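PDB 6M6T: 4-alpha-glucanotransferase from Streptococcus agalactiae, which belongs to the amylomaltases, a family of enzymes built on a TIM barrel, and binds glycans in pockets of that fold. Local coordinates for residues P48-S53 with Y59-A64; A144-I149 with S222-E227; A64-T69 with E137-D142; I149-G154 with K186-T191. One frame throughout, in Å; residues are numbered along the deposited sequence.

Contact 1 (P48-S53 with Y59-A64); sequences PLTTTS and YQSFSA. With AC1 (4,6-dideoxy-4-{[(1S,4R,5S,6S)-4,5,6-trihydroxy-3-(hydroxymethyl)cyclohex-2-en-1-yl]amino}-alpha-D-glucopyranose), chain I; ASO (1,5-anhydro-D-glucitol), chain B.
Pro-48 lays the CG corner of its ring over one face of the Tyr-59 ring, a CH-pi contact in which Pro-48 CG stands 4.0 Å from the centroid of the Tyr-59 ring and 22° off its normal. The overlap is offset toward the phenol end, where Pro-48 CD comes within 3.5 Å of Tyr-59 CZ. The side chain of Tyr-59 sets out away from segment 48-53, and it is the placing of CG anti to the carbonyl carbon (chi1 -58°) that brings the ring back. On the opposite face lies C2 of the ASO sugar, so the aromatic ring suits its place as a flat wall between proline and ligand; its OH is hydrogen-bonded to Asp-216. The extended chain of Gln-60, its CG anti to the backbone N (chi1 -172°), carries the amide to AC1, with Gln-60 OE1 3.1 Å from AC1 C6. Farther along, Thr-51 OG1 accepts a weak bond from the backbone Phe-62 N at 3.2 Å, and the Phe-62 ring meets the backbone obliquely, with CE2 3.4 Å from Thr-52 O. Both segments belong to the loop that follows strand 43-45 and precedes helix 74-78. Phe-62 carries this loop onto Met-147 and Lys-150 of helix 140-152, while Leu-49 packs on Phe-195 and Trp-199 of helix 182-208.

Contact 2 (A144-I149 with S222-E227); sequences AEFMAI and SADSVE
Phe-146 is the residue of helical segment 144-149 that reaches across to 222-227, and its neighbours in sequence serve other sides of the helix. Ala-144, the first residue, packs on His-188; Glu-145 forms a salt bridge with Arg-178. At Phe-146 itself, CG lies anti to the backbone N (chi1 -180°), which sends the ring outward from the helix and across the peptide joining Ser-225 to Val-226. Val-226 N sits 3.7 Å above the centre of the Phe-146 ring, on the same face as Ser-225 C, and Phe-146 CB touches Val-226 CG2 at 3.9 Å. A flat apolar ring fits here because it can lie against a strip of main chain. Two side-chain-to-backbone bonds brace that strip: Ser-222 OG takes Asp-224 N in an ST turn (3.1 Å), and Ser-225, the N-cap of helix 226-230, accepts from Glu-227 N through its OG at 2.7 Å. Asp-224 OD1 comes near Phe-146 CZ, but its hydrogen bond is with Leu-158 N. Helix 140-152 thus lies between helix 226-230, whose Trp-229 also touches Phe-146, and helix 182-208.

Contact 3 (A64-T69 with E137-D142); sequences AVAGNT and EKWVTD
The indole of Trp-139 has a valine methyl on each face. Over one lies Val-65 CG2, in a CH-pi contact 3.5 Å from the centroid of the Trp-139 five-membered ring and 18° off the normal. Over the other lies Val-140 CG2 from the next residue in the chain, 3.6 Å above the plane of the Trp-139 ring and displaced toward its rim. Ala-66 approaches obliquely at the far end of the six-membered ring, with its CA 3.7 Å from Trp-139 CH2 and its CB 4.1 Å from Trp-139 CZ3. The pyrrole nitrogen points instead into its own segment: Trp-139 NE1 gives a weak hydrogen bond to Glu-137 OE1 at 3.4 Å, 148° at the hydrogen.

Val-65 and Trp-139 extend toward each other from opposite directions. With CG placed between the backbone N and the carbonyl carbon (chi1 55°), the tryptophan presents a broad face to the branched valine, while the small Ala-66 lets the loop pass obliquely by the six-membered ring. Tyr-281 of helix 277-289 touches both Val-65 and Trp-139, and Val-65 O is hydrogen-bonded to Tyr-196 OH of helix 182-208.

Residues Glu-137 to Val-140 form a type I beta turn, and helix 140-152 starts at its end. In the TIM-barrel topology the contact joins the loop after the second parallel strand, 43-45, to the helical insertion that precedes the third, 212-217, and Trp-139 helps pack the one against the other.

Contact 4 (I149-G154 with K186-T191); sequences IKEHFG and KYHEVT
Glu-151 OE1 receives the NE2-H of His-188 at 3.0 Å in a nearly straight bond, 168° at the hydrogen, and this pair carries the whole contact. The two side chains run toward each other from facing helices whose CA atoms are 11.1 Å apart at Glu-151 and His-188, a distance that the long glutamate chain and the imidazole together span. Beyond CG the glutamate is extended (chi2 161°), which pushes its carboxylate well clear of helix 140-152. The bond lies almost in the plane of the imidazole, but it meets OE1 from above the carboxylate plane, the two flat groups being turned 40° from each other. Tyr-187 CD1 sits 3.5 Å above the centre of the His-188 ring, and the backbone of the same turn is tied by Thr-191 OG1, which donates to His-188 O at 2.9 Å. Just past Glu-151 the helix ends in a Schellman motif, where Gly-154, with its positive phi, gives its N to Glu-151 O. Arg-110 makes a long, weak ion pair with Glu-151 OE2 and a cation-pi contact with Tyr-187. As donor, His-188 NE2 carries a hydrogen, which fits a neutral or a charged ring; the adjacent carboxylate would probably favour the charged one.

Contact 1 is the one that meets AC1 and ASO, through Tyr-59 and Gln-60; contacts 2 and 3 adjoin it at similar distances, their centres 11 and 10 Å away, and contact 4 lies farther off, at about 15 Å. Between contacts 1 and 2, Phe-62 O is probably hydrogen-bonded to Val-226 N at 3.0 Å; the side chain of Asp-224 is still only about 9 Å from a bound AC1. Contact 3 continues the same loop, sharing Ala-64 with contact 1, and Leu-49 O probably accepts from Asn-68 N at 2.7 Å. Contact 4 shares Ile-149 with contact 2 and is joined to it by the Lys-150 NZ to Asp-224 OD2 salt bridge of 2.6 Å. Helix 140-152 takes part in contacts 2, 3 and 4.

Contact 1 (P48-S53 with Y59-A64)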
# COMPACT_ATOMS: atom_id res chain seq x y z
N PRO A 48 0.66 -0.72 -0.98
CA PRO A 48 1.07 -2.11 -0.74
C PRO A 48 0.78 -2.98 -1.95
O PRO A 48 -0.16 -2.75 -2.71
CB PRO A 48 0.23 -2.54 0.47
CG PRO A 48 -0.21 -1.30 1.10
CD PRO A 48 -0.40 -0.33 -0.02
N LEU A 49 1.62 -3.98 -2.14
CA LEU A 49 1.45 -4.93 -3.22
C LEU A 49 0.65 -6.15 -2.81
O LEU A 49 0.70 -7.19 -3.47
CB LEU A 49 2.82 -5.33 -3.75
CG LEU A 49 3.65 -4.11 -4.15
CD1 LEU A 49 4.92 -4.56 -4.83
CD2 LEU A 49 2.81 -3.16 -5.03
N THR A 50 -0.10 -6.06 -1.72
CA THR A 50 -0.79 -7.24 -1.24
C THR A 50 -2.09 -7.45 -2.01
O THR A 50 -2.53 -6.61 -2.81
CB THR A 50 -1.06 -7.13 0.25
OG1 THR A 50 -1.64 -5.85 0.54
CG2 THR A 50 0.24 -7.35 1.06
N THR A 51 -2.72 -8.60 -1.72
CA THR A 51 -3.95 -9.01 -2.38
C THR A 51 -5.13 -8.20 -1.86
O THR A 51 -5.11 -7.67 -0.75
CB THR A 51 -4.18 -10.50 -2.13
OG1 THR A 51 -4.31 -10.72 -0.72
CG2 THR A 51 -2.99 -11.33 -2.66
N THR A 52 -6.18 -8.10 -2.68
CA THR A 52 -7.31 -7.25 -2.36
C THR A 52 -8.60 -8.06 -2.31
O THR A 52 -8.72 -9.13 -2.93
CB THR A 52 -7.46 -6.14 -3.37
OG1 THR A 52 -7.97 -6.70 -4.59
CG2 THR A 52 -6.13 -5.49 -3.65
N SER A 53 -9.60 -7.48 -1.63
CA SER A 53 -10.92 -8.02 -1.35
C SER A 53 -11.98 -7.15 -2.03
O SER A 53 -11.68 -6.37 -2.94
CB SER A 53 -11.16 -8.09 0.16
OG SER A 53 -12.17 -9.04 0.48
N TYR A 59 -5.13 -2.44 2.15
CA TYR A 59 -4.92 -2.44 3.59
C TYR A 59 -5.91 -3.36 4.32
O TYR A 59 -6.12 -3.20 5.54
CB TYR A 59 -5.01 -1.00 4.11
CG TYR A 59 -4.01 -0.06 3.48
CD1 TYR A 59 -4.27 0.56 2.25
CD2 TYR A 59 -2.78 0.22 4.10
CE1 TYR A 59 -3.33 1.44 1.66
CE2 TYR A 59 -1.84 1.08 3.53
CZ TYR A 59 -2.12 1.69 2.31
OH TYR A 59 -1.17 2.55 1.75
N GLN A 60 -6.55 -4.29 3.59
CA GLN A 60 -7.46 -5.32 4.12
C GLN A 60 -7.27 -6.56 3.24
O GLN A 60 -8.07 -6.85 2.34
CB GLN A 60 -8.90 -4.82 4.10
CG GLN A 60 -9.91 -5.70 4.77
CD GLN A 60 -11.26 -5.03 4.82
OE1 GLN A 60 -11.35 -3.83 5.07
NE2 GLN A 60 -12.33 -5.80 4.58
N SER A 61 -6.26 -7.37 3.57
CA SER A 61 -5.66 -8.27 2.60
C SER A 61 -5.71 -9.71 3.07
O SER A 61 -5.53 -9.99 4.26
CB SER A 61 -4.19 -7.90 2.33
OG SER A 61 -4.08 -7.04 1.20
N PHE A 62 -5.90 -10.62 2.11
CA PHE A 62 -5.87 -12.05 2.38
C PHE A 62 -4.55 -12.50 2.98
O PHE A 62 -4.50 -13.55 3.62
CB PHE A 62 -6.15 -12.84 1.09
CG PHE A 62 -7.49 -12.55 0.46
CD1 PHE A 62 -8.61 -12.30 1.25
CD2 PHE A 62 -7.64 -12.54 -0.93
CE1 PHE A 62 -9.84 -12.02 0.66
CE2 PHE A 62 -8.87 -12.26 -1.52
CZ PHE A 62 -9.97 -12.00 -0.72
N SER A 63 -3.46 -11.75 2.77
CA SER A 63 -2.18 -12.11 3.37
C SER A 63 -1.30 -10.88 3.44
O SER A 63 -1.39 -9.98 2.60
CB SER A 63 -1.44 -13.21 2.59
OG SER A 63 -0.07 -13.33 2.98
N ALA A 64 -0.43 -10.85 4.44
CA ALA A 64 0.50 -9.75 4.65
C ALA A 64 1.70 -9.75 3.68
O ALA A 64 2.51 -8.82 3.76
CB ALA A 64 1.02 -9.78 6.09
C1 AC1 I . -8.25 2.14 4.79
O2 AC1 I . -9.63 4.17 4.90
C2 AC1 I . -9.61 2.79 4.48
C4A AC1 I . -15.19 -1.83 5.74
C3 AC1 I . -10.75 2.06 5.13
O3 AC1 I . -11.92 2.75 4.72
C4 AC1 I . -10.74 0.59 4.66
N4A AC1 I . -11.88 -0.28 5.09
C5 AC1 I . -9.42 0.03 5.17
O5 AC1 I . -8.33 0.70 4.52
C6 AC1 I . -9.36 -1.47 4.87
C1B AC1 I . -13.08 -0.37 4.22
C2B AC1 I . -14.23 0.30 4.96
O2B AC1 I . -13.87 1.63 5.34
C3B AC1 I . -14.52 -0.54 6.22
O3B AC1 I . -15.37 0.18 7.14
O4 AC1 I . -15.43 -2.78 6.83
C5B AC1 I . -14.46 -2.42 4.69
C7B AC1 I . -13.47 -1.70 3.95
C6B AC1 I . -14.83 -3.88 4.35
O6B AC1 I . -15.55 -4.48 5.46
C1 ASO B . -3.60 2.91 7.01
C2 ASO B . -4.13 3.57 5.71
C3 ASO B . -5.65 3.76 5.80
C4 ASO B . -6.29 2.38 6.03
C5 ASO B . -5.72 1.74 7.27
C6 ASO B . -6.18 0.29 7.32
O2 ASO B . -3.47 4.82 5.47
O3 ASO B . -6.15 4.38 4.57
O4 ASO B . -7.73 2.46 6.13
O5 ASO B . -4.30 1.66 7.18
O6 ASO B . -5.13 -0.53 7.88

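Contact 2 (A144-I149 with S222-E227)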
# COMPACT_ATOMS: atom_id res chain seq x y z
N ALA A 144 -1.67 -20.42 -0.56
CA ALA A 144 -2.29 -20.96 -1.77
C ALA A 144 -3.44 -21.90 -1.41
O ALA A 144 -4.48 -21.92 -2.07
CB ALA A 144 -1.25 -21.65 -2.64
N GLU A 145 -3.27 -22.66 -0.33
CA GLU A 145 -4.36 -23.49 0.15
C GLU A 145 -5.49 -22.63 0.70
O GLU A 145 -6.66 -22.95 0.49
CB GLU A 145 -3.86 -24.48 1.21
CG GLU A 145 -2.86 -25.48 0.66
CD GLU A 145 -2.17 -26.30 1.73
OE1 GLU A 145 -2.71 -26.38 2.85
OE2 GLU A 145 -1.08 -26.87 1.43
N PHE A 146 -5.16 -21.54 1.39
CA PHE A 146 -6.21 -20.63 1.83
C PHE A 146 -7.05 -20.15 0.66
O PHE A 146 -8.28 -20.20 0.70
CB PHE A 146 -5.60 -19.45 2.58
CG PHE A 146 -6.62 -18.45 3.09
CD1 PHE A 146 -7.23 -18.63 4.32
CD2 PHE A 146 -6.94 -17.32 2.34
CE1 PHE A 146 -8.16 -17.71 4.80
CE2 PHE A 146 -7.86 -16.39 2.81
CZ PHE A 146 -8.47 -16.59 4.04
N MET A 147 -6.40 -19.69 -0.40
CA MET A 147 -7.14 -19.21 -1.57
C MET A 147 -7.93 -20.33 -2.24
O MET A 147 -9.03 -20.09 -2.74
CB MET A 147 -6.19 -18.56 -2.58
CG MET A 147 -5.59 -17.25 -2.10
SD MET A 147 -6.80 -15.96 -1.68
CE MET A 147 -8.04 -16.18 -2.98
N ALA A 148 -7.39 -21.54 -2.24
CA ALA A 148 -8.12 -22.65 -2.84
C ALA A 148 -9.37 -22.99 -2.03
O ALA A 148 -10.47 -23.13 -2.59
CB ALA A 148 -7.20 -23.87 -2.96
N ILE A 149 -9.23 -23.14 -0.73
CA ILE A 149 -10.40 -23.41 0.09
C ILE A 149 -11.41 -22.28 -0.04
O ILE A 149 -12.62 -22.51 -0.11
CB ILE A 149 -9.98 -23.66 1.55
CG1 ILE A 149 -8.96 -24.80 1.63
CG2 ILE A 149 -11.18 -24.02 2.39
CD1 ILE A 149 -8.42 -25.03 3.01
N SER A 222 -6.63 -8.29 7.09
CA SER A 222 -8.08 -8.46 7.21
C SER A 222 -8.41 -9.69 8.05
O SER A 222 -7.60 -10.61 8.21
CB SER A 222 -8.72 -8.60 5.83
OG SER A 222 -10.06 -9.02 5.95
N ALA A 223 -9.64 -9.73 8.58
CA ALA A 223 -10.05 -10.92 9.32
C ALA A 223 -10.18 -12.13 8.42
O ALA A 223 -10.25 -13.26 8.92
CB ALA A 223 -11.36 -10.69 10.07
N ASP A 224 -10.21 -11.93 7.10
CA ASP A 224 -10.33 -12.99 6.11
C ASP A 224 -8.95 -13.23 5.52
O ASP A 224 -8.62 -12.76 4.43
CB ASP A 224 -11.33 -12.57 5.04
CG ASP A 224 -11.84 -13.72 4.22
OD1 ASP A 224 -11.70 -14.88 4.67
OD2 ASP A 224 -12.39 -13.47 3.12
N SER A 225 -8.15 -14.00 6.24
CA SER A 225 -6.70 -13.99 6.08
C SER A 225 -6.09 -15.35 6.39
O SER A 225 -6.58 -16.06 7.28
CB SER A 225 -6.07 -12.92 6.98
OG SER A 225 -4.77 -13.29 7.42
N VAL A 226 -5.01 -15.70 5.68
CA VAL A 226 -4.26 -16.90 5.98
C VAL A 226 -3.59 -16.81 7.35
O VAL A 226 -3.21 -17.83 7.92
CB VAL A 226 -3.23 -17.17 4.87
CG1 VAL A 226 -2.12 -16.14 4.88
CG2 VAL A 226 -2.65 -18.56 5.01
N GLU A 227 -3.46 -15.60 7.90
CA GLU A 227 -2.82 -15.45 9.21
C GLU A 227 -3.81 -15.72 10.34
O GLU A 227 -3.47 -16.38 11.33
CB GLU A 227 -2.20 -14.06 9.33
CG GLU A 227 -0.78 -13.95 8.78
CD GLU A 227 -0.73 -13.65 7.29
OE1 GLU A 227 -1.71 -13.08 6.76
OE2 GLU A 227 0.29 -13.99 6.64

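Contact 3 (A64-T69 with E137-D142)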
# COMPACT_ATOMS: atom_id res chain seq x y z
N ALA A 64 -0.43 -10.85 4.44
CA ALA A 64 0.50 -9.75 4.65
C ALA A 64 1.70 -9.75 3.68
O ALA A 64 2.51 -8.82 3.76
CB ALA A 64 1.02 -9.78 6.09
N VAL A 65 1.85 -10.77 2.84
CA VAL A 65 3.04 -10.89 1.99
C VAL A 65 2.69 -11.25 0.55
O VAL A 65 3.53 -11.08 -0.34
CB VAL A 65 4.02 -11.96 2.51
CG1 VAL A 65 4.72 -11.47 3.76
CG2 VAL A 65 3.32 -13.28 2.74
N ALA A 66 1.50 -11.79 0.32
CA ALA A 66 1.19 -12.31 -1.00
C ALA A 66 1.07 -11.16 -2.00
O ALA A 66 0.70 -10.04 -1.63
CB ALA A 66 -0.10 -13.12 -1.00
N GLY A 67 1.40 -11.46 -3.25
CA GLY A 67 1.33 -10.45 -4.29
C GLY A 67 -0.06 -10.33 -4.87
O GLY A 67 -0.70 -11.34 -5.20
N ASN A 68 -0.55 -9.10 -5.00
CA ASN A 68 -1.80 -8.87 -5.71
C ASN A 68 -1.67 -9.35 -7.15
O ASN A 68 -0.91 -8.78 -7.94
CB ASN A 68 -2.19 -7.39 -5.69
CG ASN A 68 -3.30 -7.07 -6.68
OD1 ASN A 68 -4.10 -7.93 -7.04
ND2 ASN A 68 -3.35 -5.82 -7.11
N THR A 69 -2.42 -10.38 -7.51
CA THR A 69 -2.18 -10.98 -8.81
C THR A 69 -2.65 -10.11 -9.97
O THR A 69 -2.27 -10.38 -11.11
CB THR A 69 -2.85 -12.33 -8.89
OG1 THR A 69 -2.15 -13.11 -9.84
CG2 THR A 69 -4.33 -12.17 -9.31
N GLU A 137 10.52 -18.17 -0.30
CA GLU A 137 9.27 -17.65 0.24
C GLU A 137 8.48 -18.86 0.76
O GLU A 137 7.68 -19.46 0.05
CB GLU A 137 8.47 -16.86 -0.83
CG GLU A 137 9.32 -16.02 -1.76
CD GLU A 137 9.85 -14.73 -1.10
OE1 GLU A 137 9.51 -14.48 0.08
OE2 GLU A 137 10.61 -13.98 -1.78
N LYS A 138 8.75 -19.23 2.01
CA LYS A 138 8.20 -20.48 2.53
C LYS A 138 6.71 -20.37 2.88
O LYS A 138 6.05 -21.40 3.02
CB LYS A 138 9.01 -20.93 3.75
CG LYS A 138 10.48 -21.11 3.44
CD LYS A 138 11.14 -22.15 4.35
CE LYS A 138 12.47 -22.61 3.75
NZ LYS A 138 13.47 -23.10 4.73
N TRP A 139 6.18 -19.14 2.99
CA TRP A 139 4.78 -18.86 3.32
C TRP A 139 3.82 -19.15 2.18
O TRP A 139 2.60 -18.97 2.37
CB TRP A 139 4.60 -17.38 3.70
CG TRP A 139 5.11 -16.45 2.60
CD1 TRP A 139 6.34 -15.84 2.55
CD2 TRP A 139 4.44 -16.09 1.38
NE1 TRP A 139 6.46 -15.10 1.40
CE2 TRP A 139 5.31 -15.24 0.66
CE3 TRP A 139 3.19 -16.38 0.83
CZ2 TRP A 139 4.97 -14.69 -0.56
CZ3 TRP A 139 2.86 -15.85 -0.38
CH2 TRP A 139 3.74 -15.01 -1.07
N VAL A 140 4.31 -19.53 1.00
CA VAL A 140 3.47 -19.48 -0.19
C VAL A 140 2.38 -20.53 -0.12
O VAL A 140 1.19 -20.21 -0.23
CB VAL A 140 4.29 -19.63 -1.48
CG1 VAL A 140 3.37 -19.60 -2.68
CG2 VAL A 140 5.28 -18.51 -1.61
N THR A 141 2.76 -21.79 0.12
CA THR A 141 1.83 -22.91 -0.08
C THR A 141 0.60 -22.81 0.81
O THR A 141 -0.50 -23.15 0.39
CB THR A 141 2.55 -24.25 0.14
OG1 THR A 141 2.93 -24.38 1.51
CG2 THR A 141 3.80 -24.33 -0.73
N ASP A 142 0.75 -22.33 2.05
CA ASP A 142 -0.45 -22.33 2.89
C ASP A 142 -1.34 -21.14 2.58
O ASP A 142 -2.57 -21.24 2.75
CB ASP A 142 -0.09 -22.41 4.38
CG ASP A 142 -0.42 -23.82 4.98
OD1 ASP A 142 -1.41 -24.47 4.52
OD2 ASP A 142 0.31 -24.28 5.89

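Contact 4 (I149-G154 with K186-T191)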
# COMPACT_ATOMS: atom_id res chain seq x y z
N ILE A 149 -9.23 -23.14 -0.73
CA ILE A 149 -10.40 -23.41 0.09
C ILE A 149 -11.41 -22.28 -0.04
O ILE A 149 -12.62 -22.51 -0.11
CB ILE A 149 -9.98 -23.66 1.55
CG1 ILE A 149 -8.96 -24.80 1.63
CG2 ILE A 149 -11.18 -24.02 2.39
CD1 ILE A 149 -8.42 -25.03 3.01
N LYS A 150 -10.92 -21.03 -0.11
CA LYS A 150 -11.83 -19.90 -0.24
C LYS A 150 -12.63 -19.99 -1.53
O LYS A 150 -13.84 -19.73 -1.55
CB LYS A 150 -11.03 -18.60 -0.19
CG LYS A 150 -11.87 -17.33 -0.34
CD LYS A 150 -11.07 -16.09 0.04
CE LYS A 150 -11.95 -14.85 0.04
NZ LYS A 150 -13.05 -14.93 1.04
N GLU A 151 -11.97 -20.37 -2.61
CA GLU A 151 -12.66 -20.46 -3.88
C GLU A 151 -13.64 -21.62 -3.88
O GLU A 151 -14.74 -21.48 -4.42
CB GLU A 151 -11.64 -20.56 -5.03
CG GLU A 151 -11.14 -19.17 -5.48
CD GLU A 151 -9.82 -19.19 -6.28
OE1 GLU A 151 -9.29 -20.28 -6.60
OE2 GLU A 151 -9.31 -18.08 -6.60
N HIS A 152 -13.29 -22.75 -3.23
CA HIS A 152 -14.21 -23.88 -3.17
C HIS A 152 -15.52 -23.48 -2.53
O HIS A 152 -16.60 -23.76 -3.06
CB HIS A 152 -13.60 -25.07 -2.42
CG HIS A 152 -14.56 -26.22 -2.21
ND1 HIS A 152 -14.40 -27.15 -1.21
CD2 HIS A 152 -15.68 -26.58 -2.88
CE1 HIS A 152 -15.38 -28.04 -1.27
NE2 HIS A 152 -16.17 -27.71 -2.27
N PHE A 153 -15.45 -22.77 -1.41
CA PHE A 153 -16.64 -22.33 -0.68
C PHE A 153 -17.29 -21.12 -1.32
O PHE A 153 -18.09 -20.44 -0.66
CB PHE A 153 -16.28 -22.04 0.78
CG PHE A 153 -15.97 -23.28 1.56
CD1 PHE A 153 -16.83 -24.37 1.51
CD2 PHE A 153 -14.81 -23.37 2.30
CE1 PHE A 153 -16.55 -25.52 2.20
CE2 PHE A 153 -14.53 -24.53 3.00
CZ PHE A 153 -15.39 -25.60 2.95
N GLY A 154 -16.95 -20.85 -2.58
CA GLY A 154 -17.59 -19.80 -3.34
C GLY A 154 -17.11 -18.41 -3.00
O GLY A 154 -17.92 -17.48 -2.97
N LYS A 186 -1.73 -25.42 -6.67
CA LYS A 186 -0.55 -25.17 -7.50
C LYS A 186 -0.74 -23.94 -8.37
O LYS A 186 0.22 -23.20 -8.62
CB LYS A 186 -0.24 -26.40 -8.35
CG LYS A 186 1.15 -26.40 -8.96
CD LYS A 186 1.84 -27.76 -8.83
CE LYS A 186 2.45 -27.99 -7.45
NZ LYS A 186 3.33 -26.86 -7.03
N TYR A 187 -1.98 -23.69 -8.83
CA TYR A 187 -2.23 -22.45 -9.57
C TYR A 187 -1.76 -21.23 -8.78
O TYR A 187 -1.04 -20.37 -9.31
CB TYR A 187 -3.72 -22.33 -9.91
CG TYR A 187 -4.08 -20.92 -10.30
CD1 TYR A 187 -4.48 -19.99 -9.33
CD2 TYR A 187 -3.97 -20.50 -11.62
CE1 TYR A 187 -4.77 -18.68 -9.66
CE2 TYR A 187 -4.26 -19.18 -11.97
CZ TYR A 187 -4.66 -18.28 -10.99
OH TYR A 187 -4.96 -16.97 -11.31
N HIS A 188 -2.17 -21.13 -7.51
CA HIS A 188 -1.90 -19.92 -6.73
C HIS A 188 -0.44 -19.83 -6.34
O HIS A 188 0.11 -18.72 -6.25
CB HIS A 188 -2.76 -19.89 -5.48
CG HIS A 188 -4.20 -19.58 -5.74
ND1 HIS A 188 -4.66 -18.31 -6.00
CD2 HIS A 188 -5.30 -20.38 -5.75
CE1 HIS A 188 -5.97 -18.34 -6.17
NE2 HIS A 188 -6.38 -19.58 -6.02
N GLU A 189 0.20 -20.98 -6.10
CA GLU A 189 1.66 -20.98 -5.94
C GLU A 189 2.34 -20.37 -7.15
O GLU A 189 3.23 -19.51 -7.02
CB GLU A 189 2.17 -22.41 -5.73
CG GLU A 189 2.46 -22.72 -4.29
CD GLU A 189 2.19 -24.17 -3.92
OE1 GLU A 189 2.61 -25.10 -4.67
OE2 GLU A 189 1.53 -24.35 -2.88
N VAL A 190 1.93 -20.80 -8.34
CA VAL A 190 2.62 -20.38 -9.55
C VAL A 190 2.34 -18.91 -9.83
O VAL A 190 3.24 -18.16 -10.25
CB VAL A 190 2.22 -21.30 -10.73
CG1 VAL A 190 2.68 -20.74 -12.06
CG2 VAL A 190 2.80 -22.72 -10.53
N THR A 191 1.12 -18.45 -9.57
CA THR A 191 0.88 -17.02 -9.74
C THR A 191 1.72 -16.21 -8.76
O THR A 191 2.21 -15.13 -9.12
CB THR A 191 -0.61 -16.68 -9.60
OG1 THR A 191 -1.13 -17.18 -8.36
CG2 THR A 191 -1.39 -17.28 -10.76